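Local coordinates for hypothetical protein (Mus musculus, PDB 1VKB), which probably acts as a gamma-glutamylamine cyclotransferase, releasing 5-oxoproline and a free amine from gamma-glutamylamines, at residues P53-A57 against L139-Y145; W64-L68 against V126-Y132. All coordinates share one frame; numbering follows the deposited sequence.

Contact 1 of 2, residues P53-A57 against L139-Y145; sequences PLVIA and LPYHESY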
loop_
_atom_site.group_PDB
_atom_site.type_symbol
_atom_site.label_atom_id
_atom_site.label_comp_id
_atom_site.label_asym_id
_atom_site.label_seq_id
_atom_site.Cartn_x
_atom_site.Cartn_y
_atom_site.Cartn_z
ATOM N N PRO A 53 -3.788 -11.162 3.149
ATOM C CA PRO A 53 -4.352 -11.211 1.803
ATOM C C PRO A 53 -4.249 -9.889 1.081
ATOM O O PRO A 53 -4.616 -8.843 1.640
ATOM C CB PRO A 53 -5.838 -11.586 2.041
ATOM C CG PRO A 53 -5.896 -12.055 3.438
ATOM C CD PRO A 53 -4.853 -11.232 4.163
ATOM N N LEU A 54 -3.799 -9.923 -0.176
ATOM C CA LEU A 54 -3.796 -8.759 -1.051
ATOM C C LEU A 54 -4.680 -9.077 -2.211
ATOM O O LEU A 54 -4.387 -10.021 -2.967
ATOM C CB LEU A 54 -2.383 -8.447 -1.538
ATOM C CG LEU A 54 -2.186 -7.409 -2.615
ATOM C CD1 LEU A 54 -2.815 -6.064 -2.137
ATOM C CD2 LEU A 54 -0.728 -7.267 -3.070
ATOM N N VAL A 55 -5.760 -8.323 -2.346
ATOM C CA VAL A 55 -6.750 -8.598 -3.366
ATOM C C VAL A 55 -6.939 -7.362 -4.249
ATOM O O VAL A 55 -6.785 -6.239 -3.814
ATOM C CB VAL A 55 -8.129 -9.028 -2.765
ATOM C CG1 VAL A 55 -8.031 -10.336 -1.979
ATOM C CG2 VAL A 55 -8.740 -7.952 -1.866
ATOM N N ILE A 56 -7.314 -7.618 -5.493
ATOM C CA ILE A 56 -7.660 -6.579 -6.446
ATOM C C ILE A 56 -9.155 -6.654 -6.611
ATOM O O ILE A 56 -9.702 -7.656 -7.128
ATOM C CB ILE A 56 -6.925 -6.808 -7.773
ATOM C CG1 ILE A 56 -5.405 -6.716 -7.588
ATOM C CG2 ILE A 56 -7.345 -5.749 -8.756
ATOM C CD1 ILE A 56 -4.623 -7.156 -8.809
ATOM N N ALA A 57 -9.839 -5.627 -6.136
ATOM C CA ALA A 57 -11.262 -5.777 -5.891
ATOM C C ALA A 57 -12.056 -4.504 -6.094
ATOM O O ALA A 57 -11.543 -3.384 -5.984
ATOM C CB ALA A 57 -11.480 -6.317 -4.479
ATOM N N LEU A 139 -11.342 -13.849 -3.489
ATOM C CA LEU A 139 -10.565 -13.407 -4.652
ATOM C C LEU A 139 -9.125 -13.914 -4.499
ATOM O O LEU A 139 -8.716 -14.325 -3.405
ATOM C CB LEU A 139 -10.562 -11.892 -4.760
ATOM C CG LEU A 139 -11.892 -11.270 -5.132
ATOM C CD1 LEU A 139 -11.792 -9.765 -4.964
ATOM C CD2 LEU A 139 -12.261 -11.629 -6.567
ATOM N N PRO A 140 -8.357 -13.901 -5.587
ATOM C CA PRO A 140 -6.997 -14.387 -5.515
ATOM C C PRO A 140 -6.158 -13.552 -4.540
ATOM O O PRO A 140 -6.307 -12.352 -4.519
ATOM C CB PRO A 140 -6.494 -14.199 -6.941
ATOM C CG PRO A 140 -7.717 -14.287 -7.788
ATOM C CD PRO A 140 -8.743 -13.538 -6.961
ATOM N N TYR A 141 -5.276 -14.193 -3.782
ATOM C CA TYR A 141 -4.374 -13.490 -2.859
ATOM C C TYR A 141 -3.002 -13.353 -3.447
ATOM O O TYR A 141 -2.336 -14.347 -3.711
ATOM C CB TYR A 141 -4.256 -14.208 -1.514
ATOM C CG TYR A 141 -5.537 -14.337 -0.707
ATOM C CD1 TYR A 141 -6.708 -13.642 -1.027
ATOM C CD2 TYR A 141 -5.575 -15.175 0.396
ATOM C CE1 TYR A 141 -7.861 -13.794 -0.247
ATOM C CE2 TYR A 141 -6.727 -15.326 1.168
ATOM C CZ TYR A 141 -7.851 -14.628 0.859
ATOM O OH TYR A 141 -9.003 -14.824 1.614
ATOM N N HIS A 142 -2.603 -12.102 -3.648
ATOM C CA HIS A 142 -1.404 -11.743 -4.387
ATOM C C HIS A 142 -0.225 -11.556 -3.478
ATOM O O HIS A 142 -0.349 -11.063 -2.361
ATOM C CB HIS A 142 -1.644 -10.421 -5.125
ATOM C CG HIS A 142 -2.566 -10.547 -6.299
ATOM N ND1 HIS A 142 -2.121 -10.881 -7.551
ATOM C CD2 HIS A 142 -3.909 -10.478 -6.384
ATOM C CE1 HIS A 142 -3.153 -10.972 -8.372
ATOM N NE2 HIS A 142 -4.254 -10.749 -7.683
ATOM N N GLU A 143 0.946 -11.893 -3.985
ATOM C CA GLU A 143 2.196 -11.566 -3.286
ATOM C C GLU A 143 2.597 -10.129 -3.591
ATOM O O GLU A 143 3.223 -9.441 -2.765
ATOM C CB GLU A 143 3.294 -12.535 -3.709
ATOM C CG GLU A 143 3.046 -13.940 -3.169
ATOM C CD GLU A 143 4.015 -14.989 -3.725
ATOM O OE1 GLU A 143 4.931 -14.626 -4.486
ATOM O OE2 GLU A 143 3.819 -16.173 -3.386
ATOM N N SER A 144 2.273 -9.674 -4.799
ATOM C CA SER A 144 2.611 -8.327 -5.222
ATOM C C SER A 144 1.542 -7.794 -6.158
ATOM O O SER A 144 0.834 -8.578 -6.817
ATOM C CB SER A 144 3.993 -8.249 -5.873
ATOM O OG SER A 144 4.069 -8.910 -7.096
ATOM N N TYR A 145 1.487 -6.468 -6.250
ATOM C CA TYR A 145 0.530 -5.776 -7.116
ATOM C C TYR A 145 1.188 -5.122 -8.337
ATOM O O TYR A 145 2.160 -4.363 -8.211
ATOM C CB TYR A 145 -0.174 -4.675 -6.341
ATOM C CG TYR A 145 -1.089 -3.832 -7.208
ATOM C CD1 TYR A 145 -2.281 -4.320 -7.657
ATOM C CD2 TYR A 145 -0.719 -2.526 -7.587
ATOM C CE1 TYR A 145 -3.142 -3.518 -8.511
ATOM C CE2 TYR A 145 -1.539 -1.746 -8.363
ATOM C CZ TYR A 145 -2.735 -2.240 -8.841
ATOM O OH TYR A 145 -3.527 -1.438 -9.616
HETATM O O HOH W 1 -1.743 -12.094 -0.218
HETATM O O HOH W 2 -7.048 -10.396 -6.180
#
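Backbone atoms of Leu54 and His142 meet directly: His142 N donates to Leu54 O over 2.8 Å, nearly straight at 166° and in the carbonyl plane. The contact lays the irregular chain of 139-145 along strand 54-57 at the border of the mixed sheet in this gamma-glutamyl cyclotransferase-like (AIG2-like) fold. Two waters complete the join, each accepting from a strand amide and donating to a loop carbonyl: one links Leu54 N to His142 O, the other Ile56 N to Pro140 O. The strand's other side bonds to strand 62-66.

With its CG anti to the carbonyl carbon (chi1 -62°), Tyr141 swings its ring beside Pro53, pointing the same way and turning a face to the proline. Pro53 CB sits 3.6 Å from the ring centroid, almost on the ring normal, a CH-pi contact over that face. Val55 CG1 comes up to the same ring, 3.7 Å from Tyr141 CD1. The tyrosine hydroxyl makes a weak hydrogen bond to Leu137 O.

The His142 ring receives Ile56 CD1 over one face, 4.1 Å from its centroid, while Leu54 O lies at its edge in plane; His151 meets it with its own ring nearly perpendicular. Ile56 crosses Tyr145 at about a right angle, bringing CG1 to the ring edge in plane rather than over a face. Leu54 CD2 settles 3.9 Å from His142 CB and close to the backbone of Ser144. At the far end the fit is tight, with Ala57 CB only 3.5 Å from Leu139 CD1.

Contact 2 of 2, residues W64-L68 against V126-Y132; sequences WLLYL and VYTTATY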
loop_
_atom_site.group_PDB
_atom_site.type_symbol
_atom_site.label_atom_id
_atom_site.label_comp_id
_atom_site.label_asym_id
_atom_site.label_seq_id
_atom_site.Cartn_x
_atom_site.Cartn_y
_atom_site.Cartn_z
ATOM N N TRP A 64 -6.131 -3.993 -2.266
ATOM C CA TRP A 64 -6.441 -3.888 -0.845
ATOM C C TRP A 64 -5.699 -4.926 -0.067
ATOM O O TRP A 64 -5.860 -6.126 -0.323
ATOM C CB TRP A 64 -7.937 -4.100 -0.593
ATOM C CG TRP A 64 -8.897 -3.368 -1.513
ATOM C CD1 TRP A 64 -9.325 -3.764 -2.728
ATOM C CD2 TRP A 64 -9.631 -2.154 -1.205
ATOM N NE1 TRP A 64 -10.258 -2.869 -3.227
ATOM C CE2 TRP A 64 -10.454 -1.873 -2.307
ATOM C CE3 TRP A 64 -9.647 -1.275 -0.128
ATOM C CZ2 TRP A 64 -11.282 -0.744 -2.357
ATOM C CZ3 TRP A 64 -10.474 -0.160 -0.182
ATOM C CH2 TRP A 64 -11.276 0.084 -1.286
ATOM N N LEU A 65 -4.935 -4.480 0.931
ATOM C CA LEU A 65 -4.292 -5.374 1.872
ATOM C C LEU A 65 -5.256 -5.575 3.052
ATOM O O LEU A 65 -5.500 -4.646 3.866
ATOM C CB LEU A 65 -2.943 -4.805 2.332
ATOM C CG LEU A 65 -2.013 -5.797 3.027
ATOM C CD1 LEU A 65 -1.586 -6.887 2.036
ATOM C CD2 LEU A 65 -0.788 -5.067 3.539
ATOM N N LEU A 66 -5.872 -6.764 3.084
ATOM C CA LEU A 66 -6.924 -7.052 4.044
ATOM C C LEU A 66 -6.288 -7.323 5.394
ATOM O O LEU A 66 -5.315 -8.063 5.485
ATOM C CB LEU A 66 -7.794 -8.202 3.607
ATOM C CG LEU A 66 -8.310 -8.213 2.199
ATOM C CD1 LEU A 66 -9.233 -9.410 1.978
ATOM C CD2 LEU A 66 -8.986 -6.890 1.901
ATOM N N TYR A 67 -6.866 -6.762 6.451
ATOM C CA TYR A 67 -6.275 -6.906 7.776
ATOM C C TYR A 67 -6.705 -8.246 8.392
ATOM O O TYR A 67 -7.587 -8.308 9.251
ATOM C CB TYR A 67 -6.580 -5.718 8.691
ATOM C CG TYR A 67 -5.678 -5.800 9.887
ATOM C CD1 TYR A 67 -4.330 -5.485 9.784
ATOM C CD2 TYR A 67 -6.134 -6.363 11.077
ATOM C CE1 TYR A 67 -3.471 -5.647 10.856
ATOM C CE2 TYR A 67 -5.276 -6.535 12.164
ATOM C CZ TYR A 67 -3.948 -6.185 12.043
ATOM O OH TYR A 67 -3.094 -6.338 13.134
ATOM N N LEU A 68 -6.067 -9.301 7.906
ATOM C CA LEU A 68 -6.245 -10.656 8.351
ATOM C C LEU A 68 -4.869 -11.294 8.507
ATOM O O LEU A 68 -4.429 -12.118 7.658
ATOM C CB LEU A 68 -7.060 -11.427 7.316
ATOM C CG LEU A 68 -8.532 -10.978 7.240
ATOM C CD1 LEU A 68 -9.141 -11.389 5.945
ATOM C CD2 LEU A 68 -9.306 -11.572 8.417
ATOM N N VAL A 126 1.198 1.264 7.012
ATOM C CA VAL A 126 0.659 0.607 5.810
ATOM C C VAL A 126 -0.840 0.864 5.799
ATOM O O VAL A 126 -1.460 0.879 6.876
ATOM C CB VAL A 126 0.894 -0.927 5.869
ATOM C CG1 VAL A 126 0.403 -1.591 4.573
ATOM C CG2 VAL A 126 2.368 -1.238 6.059
ATOM N N TYR A 127 -1.402 1.126 4.620
ATOM C CA TYR A 127 -2.861 1.289 4.473
ATOM C C TYR A 127 -3.497 -0.111 4.330
ATOM O O TYR A 127 -3.359 -0.743 3.293
ATOM C CB TYR A 127 -3.179 2.231 3.296
ATOM C CG TYR A 127 -2.716 3.628 3.638
ATOM C CD1 TYR A 127 -3.441 4.404 4.556
ATOM C CD2 TYR A 127 -1.530 4.153 3.119
ATOM C CE1 TYR A 127 -3.003 5.664 4.929
ATOM C CE2 TYR A 127 -1.047 5.427 3.539
ATOM C CZ TYR A 127 -1.807 6.167 4.404
ATOM O OH TYR A 127 -1.377 7.402 4.804
ATOM N N THR A 128 -4.079 -0.624 5.428
ATOM C CA THR A 128 -4.775 -1.932 5.433
ATOM C C THR A 128 -6.267 -1.675 5.442
ATOM O O THR A 128 -6.691 -0.549 5.576
ATOM C CB THR A 128 -4.368 -2.761 6.641
ATOM O OG1 THR A 128 -4.721 -2.061 7.845
ATOM C CG2 THR A 128 -2.879 -2.897 6.694
ATOM N N THR A 129 -7.081 -2.710 5.296
ATOM C CA THR A 129 -8.502 -2.524 5.470
ATOM C C THR A 129 -9.195 -3.670 6.177
ATOM O O THR A 129 -8.913 -4.838 5.900
ATOM C CB THR A 129 -9.198 -2.170 4.187
ATOM O OG1 THR A 129 -10.576 -1.946 4.490
ATOM C CG2 THR A 129 -9.200 -3.306 3.194
ATOM N N ALA A 130 -10.045 -3.282 7.121
ATOM C CA ALA A 130 -10.988 -4.156 7.830
ATOM C C ALA A 130 -12.410 -3.904 7.302
ATOM O O ALA A 130 -13.379 -4.518 7.777
ATOM C CB ALA A 130 -10.956 -3.870 9.287
ATOM N N THR A 131 -12.566 -3.025 6.313
ATOM C CA THR A 131 -13.943 -2.680 5.845
ATOM C C THR A 131 -14.163 -3.119 4.400
ATOM O O THR A 131 -14.923 -2.521 3.692
ATOM C CB THR A 131 -14.184 -1.161 5.972
ATOM O OG1 THR A 131 -13.110 -0.434 5.331
ATOM C CG2 THR A 131 -14.173 -0.715 7.419
ATOM N N TYR A 132 -13.442 -4.157 3.972
ATOM C CA TYR A 132 -13.603 -4.776 2.665
ATOM C C TYR A 132 -14.995 -5.409 2.530
ATOM O O TYR A 132 -15.626 -5.760 3.530
ATOM C CB TYR A 132 -12.512 -5.865 2.461
ATOM C CG TYR A 132 -12.398 -6.867 3.608
ATOM C CD1 TYR A 132 -11.548 -6.618 4.696
ATOM C CD2 TYR A 132 -13.107 -8.074 3.595
ATOM C CE1 TYR A 132 -11.428 -7.505 5.720
ATOM C CE2 TYR A 132 -12.987 -8.954 4.625
ATOM C CZ TYR A 132 -12.149 -8.661 5.696
ATOM O OH TYR A 132 -12.033 -9.554 6.727
#
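Leu66 and Tyr132 cross at about a right angle, the leucine's CD1 standing over one face of the ring and its CD2 3.7 Å from Tyr132 CB. The tyrosine can turn back this way because its CG lies between the backbone N and the carbonyl carbon (chi1 51°). Farther along the ring Leu68 crosses it too, bringing CD1 to 3.5 Å from Tyr132 OH.

Next to this cluster Leu66 and Thr129 form a parallel bridge, both side chains on one face of the sheet. Thr129 N donates to Leu65 O over 2.9 Å with a bent angle of 146°. Its own O takes Tyr67 N, the donor standing well above the carbonyl plane. Thr129 CG2 packs against both Leu66 CD2, at 3.8 Å, and the CE3 corner of the Trp64 ring, while OG1 accepts from Thr131 N (2.9 Å) in an ST turn and also bonds to Met99 O. With an alanine at Thr129, the amide of Thr131 would probably lose its acceptor and Met99 O its hydroxyl partner, and a gap would open beside Leu66 CD2 and Trp64 CE3 where the methyl had packed.

Tyr67, at the centre of an inverse gamma turn, lies alongside Thr128 and points the same way; the hydroxyl of Thr128 is held by Thr103. At the other end Leu65 CD2 packs 3.8 Å from Val126 CG1.

The two strands, inclined at 67°, are neighbours in the sheet only briefly. Strand 54-57 borders 64-66 on its other side, strand 101-109 flanks 126-129, Trp64 stacks on Tyr100, and Tyr127 reaches helix 84-93, where its hydroxyl bonds to Asp91.

In the fold
From the N terminus, past strands 14-18 and 40-48, the chain reaches 53-57, then turns back into 64-68, so the opening halves of both contacts are successive antiparallel strands joined by backbone bonds. The disulfide Cys47-Cys74 joins residues on either side of this pair in the chain. After helix 84-93 and strand 101-109, segment 126-132 returns to 64-68 and contact 2 closes a loop of 57 intervening residues. Segment 139-145 then comes back to 53-57, so contact 1 closes a longer loop with contact 2 nested inside it. Their centres lie about 11 Å apart. Contact 2 joins strand 62-66 to strand 121-129 within the sheet, while contact 1 fastens the later loop to the edge strand 54-57.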